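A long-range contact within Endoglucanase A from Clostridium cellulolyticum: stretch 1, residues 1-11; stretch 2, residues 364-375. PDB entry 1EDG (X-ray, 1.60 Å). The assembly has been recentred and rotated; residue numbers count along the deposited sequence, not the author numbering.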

# COMPACT_ATOMS: atom_id res chain seq x y z
N MET A 1 11.58 -10.72 -27.01
CA MET A 1 12.93 -10.70 -26.39
C MET A 1 12.99 -9.48 -25.51
O MET A 1 12.31 -8.49 -25.78
N TYR A 2 13.85 -9.54 -24.50
CA TYR A 2 14.06 -8.44 -23.58
C TYR A 2 14.66 -7.26 -24.36
O TYR A 2 15.63 -7.43 -25.11
N ASP A 3 14.07 -6.08 -24.20
CA ASP A 3 14.56 -4.89 -24.90
C ASP A 3 14.94 -3.82 -23.90
O ASP A 3 14.11 -3.00 -23.49
N ALA A 4 16.22 -3.79 -23.53
CA ALA A 4 16.72 -2.82 -22.57
C ALA A 4 16.68 -1.37 -23.08
O ALA A 4 16.71 -0.44 -22.28
N SER A 5 16.57 -1.19 -24.39
CA SER A 5 16.53 0.16 -24.94
C SER A 5 15.25 0.93 -24.61
O SER A 5 15.16 2.14 -24.84
N LEU A 6 14.25 0.24 -24.07
CA LEU A 6 12.98 0.88 -23.73
C LEU A 6 13.08 1.78 -22.50
O LEU A 6 12.32 2.74 -22.36
N ILE A 7 14.01 1.45 -21.60
CA ILE A 7 14.21 2.21 -20.37
C ILE A 7 14.81 3.59 -20.66
O ILE A 7 15.87 3.70 -21.27
N PRO A 8 14.10 4.67 -20.25
CA PRO A 8 14.58 6.03 -20.47
C PRO A 8 15.79 6.38 -19.61
O PRO A 8 15.98 5.82 -18.53
N ASN A 9 16.61 7.31 -20.11
CA ASN A 9 17.80 7.77 -19.41
C ASN A 9 17.38 9.05 -18.71
O ASN A 9 17.16 10.07 -19.36
N LEU A 10 17.22 8.98 -17.39
CA LEU A 10 16.78 10.13 -16.61
C LEU A 10 17.83 10.60 -15.61
O LEU A 10 18.55 9.80 -15.02
N GLN A 11 17.90 11.92 -15.44
CA GLN A 11 18.82 12.54 -14.49
C GLN A 11 18.02 13.60 -13.71
O GLN A 11 18.16 14.80 -13.95
N PHE A 364 6.77 -8.63 -17.69
CA PHE A 364 7.13 -7.36 -18.35
C PHE A 364 8.37 -6.89 -17.59
O PHE A 364 8.35 -5.82 -16.97
N PRO A 365 9.48 -7.64 -17.70
CA PRO A 365 10.72 -7.30 -17.00
C PRO A 365 11.30 -5.91 -17.20
O PRO A 365 11.88 -5.35 -16.27
N GLU A 366 11.13 -5.33 -18.39
CA GLU A 366 11.66 -3.99 -18.67
C GLU A 366 11.05 -2.95 -17.73
O GLU A 366 11.74 -2.03 -17.29
N ILE A 367 9.77 -3.10 -17.42
CA ILE A 367 9.09 -2.16 -16.52
C ILE A 367 9.72 -2.24 -15.14
O ILE A 367 10.12 -1.23 -14.57
N ILE A 368 9.87 -3.46 -14.62
CA ILE A 368 10.44 -3.62 -13.29
C ILE A 368 11.93 -3.27 -13.20
O ILE A 368 12.40 -2.76 -12.17
N ASP A 369 12.68 -3.49 -14.28
CA ASP A 369 14.10 -3.15 -14.28
C ASP A 369 14.26 -1.63 -14.27
O ASP A 369 15.20 -1.10 -13.67
N GLY A 370 13.33 -0.94 -14.92
CA GLY A 370 13.34 0.52 -14.95
C GLY A 370 13.06 1.05 -13.55
O GLY A 370 13.68 2.02 -13.10
N MET A 371 12.15 0.40 -12.83
CA MET A 371 11.81 0.80 -11.47
C MET A 371 12.99 0.58 -10.52
O MET A 371 13.31 1.45 -9.70
N VAL A 372 13.65 -0.57 -10.61
CA VAL A 372 14.79 -0.87 -9.76
C VAL A 372 15.93 0.11 -10.03
O VAL A 372 16.59 0.60 -9.10
N LYS A 373 16.13 0.44 -11.30
CA LYS A 373 17.19 1.36 -11.69
C LYS A 373 17.04 2.74 -11.05
O LYS A 373 18.02 3.35 -10.62
N TYR A 374 15.80 3.21 -10.92
CA TYR A 374 15.55 4.53 -10.36
C TYR A 374 15.12 4.59 -8.89
O TYR A 374 14.87 5.68 -8.36
N ALA A 375 15.05 3.44 -8.23
CA ALA A 375 14.68 3.40 -6.82
C ALA A 375 15.88 3.83 -5.97
O ALA A 375 16.93 4.18 -6.51

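The most unusual feature of this contact is the hydroxyl of Tyr374, which works in both directions on the N-terminal loop. Tyr374 OH donates to Pro8 O at 2.6 Å and accepts from Leu10 N at 2.9 Å. One side-chain atom thus ties down two backbone groups in a stretch that is loop at this point. The N-H...O angle at Leu10 is 159°, close to straight.

Tyr374 points toward stretch 1, with chi1 m (-66°). Pro8 O lies at the edge of its ring, near the ring plane. Leu10 CD1 lies over one face. Leu10 also points toward the helix, with chi1 m and chi2 t, and Leu10 CB comes within 3.9 Å of Tyr374 CZ. The CA-to-CB bond of Pro8 points sideways; the close contact is made by its carbonyl.

Ile7 fills the middle of the contact. Ile7 CA lies 5.7 Å from Gly370 CA. The side chain points toward the helix, with chi1 m and chi2 t. Ile7 CD1 reaches Gly370 N at 3.9 Å and Asp369 CB at 4.1 Å. Ile7 CG1 lies 3.9 Å from Glu366 O. Ile7 CG2 meets Lys373 CD at 4.0 Å and Tyr374 CE2 at 4.3 Å. Ile7 packs close to the helix backbone at Gly370. An ideal CB on Gly370 would sit 3.9 Å from Ile7 CG2, an ordinary packing distance. Lys373 is t, t, t through chi3 and p at chi4, and touches Ile7 near its CD.

At the other end, two acids of the helix receive hydrogen bonds from stretch 1. Tyr2 has chi1 t; its CA-to-CB bond points sideways, but its ring end comes nearer the helix. Tyr2 OH donates to Asp369 OD2 at 2.6 Å. Asp369 points toward stretch 1 with chi1 m, and its OD1 is hydrogen-bonded elsewhere in the structure. Pro365 CG packs at the edge of the Tyr2 ring, 3.7 Å from Tyr2 CD1.

Glu366 is buried and has the largest area covered by the other stretch. Its chi1 is m, but chi2 is 92°, between wells. The CA-to-CB bond points sideways, yet the carboxylate comes nearer, and Glu366 OE2 accepts from Asp3 N at 2.9 Å with an angle of 165°. Glu366 CG lies 3.9 Å from Tyr2 CE1 and 4.5 Å from Leu6 CD1.

The Asp3 side chain (chi1 t) leads away from the helix. Asp3 OD1 accepts from Ser5 OG at 2.6 Å and from Ser5 N at 3.1 Å, bracing the short 3-10 segment.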

# COMPACT_ATOMS: atom_id res chain seq x y z
CB MET A 1 14.03 -10.55 -27.46
CG MET A 1 14.07 -11.61 -28.53
SD MET A 1 15.40 -11.26 -29.70
CE MET A 1 14.78 -9.79 -30.53
CB TYR A 2 15.03 -8.90 -22.49
CG TYR A 2 15.32 -7.87 -21.45
CD1 TYR A 2 14.45 -7.68 -20.37
CD2 TYR A 2 16.45 -7.07 -21.52
CE1 TYR A 2 14.71 -6.72 -19.40
CE2 TYR A 2 16.73 -6.11 -20.56
CZ TYR A 2 15.85 -5.94 -19.51
OH TYR A 2 16.12 -4.98 -18.57
CB ASP A 3 13.47 -4.36 -25.86
CG ASP A 3 13.97 -3.21 -26.73
OD1 ASP A 3 15.15 -2.84 -26.63
OD2 ASP A 3 13.16 -2.68 -27.53
CB ALA A 4 18.14 -3.19 -22.14
CB SER A 5 16.74 0.13 -26.46
OG SER A 5 15.58 -0.30 -27.14
CB LEU A 6 11.88 -0.16 -23.53
CG LEU A 6 11.53 -1.02 -24.74
CD1 LEU A 6 10.33 -1.91 -24.41
CD2 LEU A 6 11.22 -0.13 -25.94
CB ILE A 7 15.10 1.42 -19.39
CG1 ILE A 7 14.46 0.07 -19.08
CG2 ILE A 7 15.31 2.21 -18.10
CD1 ILE A 7 15.34 -0.86 -18.26
CB PRO A 8 13.37 6.88 -20.10
CG PRO A 8 12.74 6.08 -18.99
CD PRO A 8 12.81 4.67 -19.54
CB ASN A 9 18.91 8.06 -20.42
CG ASN A 9 20.25 8.35 -19.75
OD1 ASN A 9 20.33 9.08 -18.77
ND2 ASN A 9 21.31 7.76 -20.29
CB LEU A 10 15.50 9.78 -15.85
CG LEU A 10 14.32 9.23 -16.68
CD1 LEU A 10 13.22 8.74 -15.75
CD2 LEU A 10 13.79 10.30 -17.62
CB GLN A 11 20.00 13.19 -15.21
CG GLN A 11 20.96 12.21 -15.86
CD GLN A 11 21.54 11.21 -14.86
OE1 GLN A 11 22.01 11.59 -13.78
NE2 GLN A 11 21.52 9.93 -15.23
CB PHE A 364 6.00 -6.34 -18.20
CG PHE A 364 4.67 -6.84 -18.70
CD1 PHE A 364 4.38 -6.86 -20.06
CD2 PHE A 364 3.70 -7.29 -17.80
CE1 PHE A 364 3.14 -7.32 -20.52
CE2 PHE A 364 2.47 -7.75 -18.24
CZ PHE A 364 2.18 -7.77 -19.61
CB PRO A 365 11.68 -8.42 -17.43
CG PRO A 365 11.22 -8.74 -18.81
CD PRO A 365 9.71 -8.73 -18.66
CB GLU A 366 11.41 -3.58 -20.12
CG GLU A 366 12.12 -4.44 -21.17
CD GLU A 366 11.27 -5.59 -21.68
OE1 GLU A 366 10.30 -6.00 -21.00
OE2 GLU A 366 11.58 -6.09 -22.78
CB ILE A 367 7.58 -2.47 -16.39
CG1 ILE A 367 6.86 -2.22 -17.72
CG2 ILE A 367 6.95 -1.62 -15.28
CD1 ILE A 367 5.40 -2.67 -17.72
CB ILE A 368 10.06 -5.01 -12.64
CG1 ILE A 368 11.27 -5.90 -12.46
CG2 ILE A 368 8.92 -5.68 -13.39
CD1 ILE A 368 11.84 -5.80 -11.08
CB ASP A 369 14.83 -3.77 -15.47
CG ASP A 369 14.99 -5.28 -15.33
OD1 ASP A 369 14.89 -5.78 -14.19
OD2 ASP A 369 15.20 -5.97 -16.35
CB MET A 371 10.59 0.03 -10.96
CG MET A 371 9.31 0.38 -11.68
SD MET A 371 7.92 -0.63 -11.12
CE MET A 371 7.69 -0.01 -9.43
CB VAL A 372 15.29 -2.33 -9.95
CG1 VAL A 372 16.54 -2.57 -9.13
CG2 VAL A 372 14.20 -3.30 -9.53
CB LYS A 373 17.21 1.48 -13.22
CG LYS A 373 18.18 2.50 -13.77
CD LYS A 373 18.21 2.43 -15.29
CE LYS A 373 18.99 3.60 -15.87
NZ LYS A 373 20.31 3.77 -15.21
CB TYR A 374 14.59 5.30 -11.26
CG TYR A 374 15.23 5.60 -12.60
CD1 TYR A 374 16.32 6.48 -12.68
CD2 TYR A 374 14.80 4.98 -13.77
CE1 TYR A 374 16.96 6.72 -13.90
CE2 TYR A 374 15.43 5.22 -15.00
CZ TYR A 374 16.51 6.09 -15.05
OH TYR A 374 17.16 6.31 -16.25
CB ALA A 375 14.23 1.99 -6.44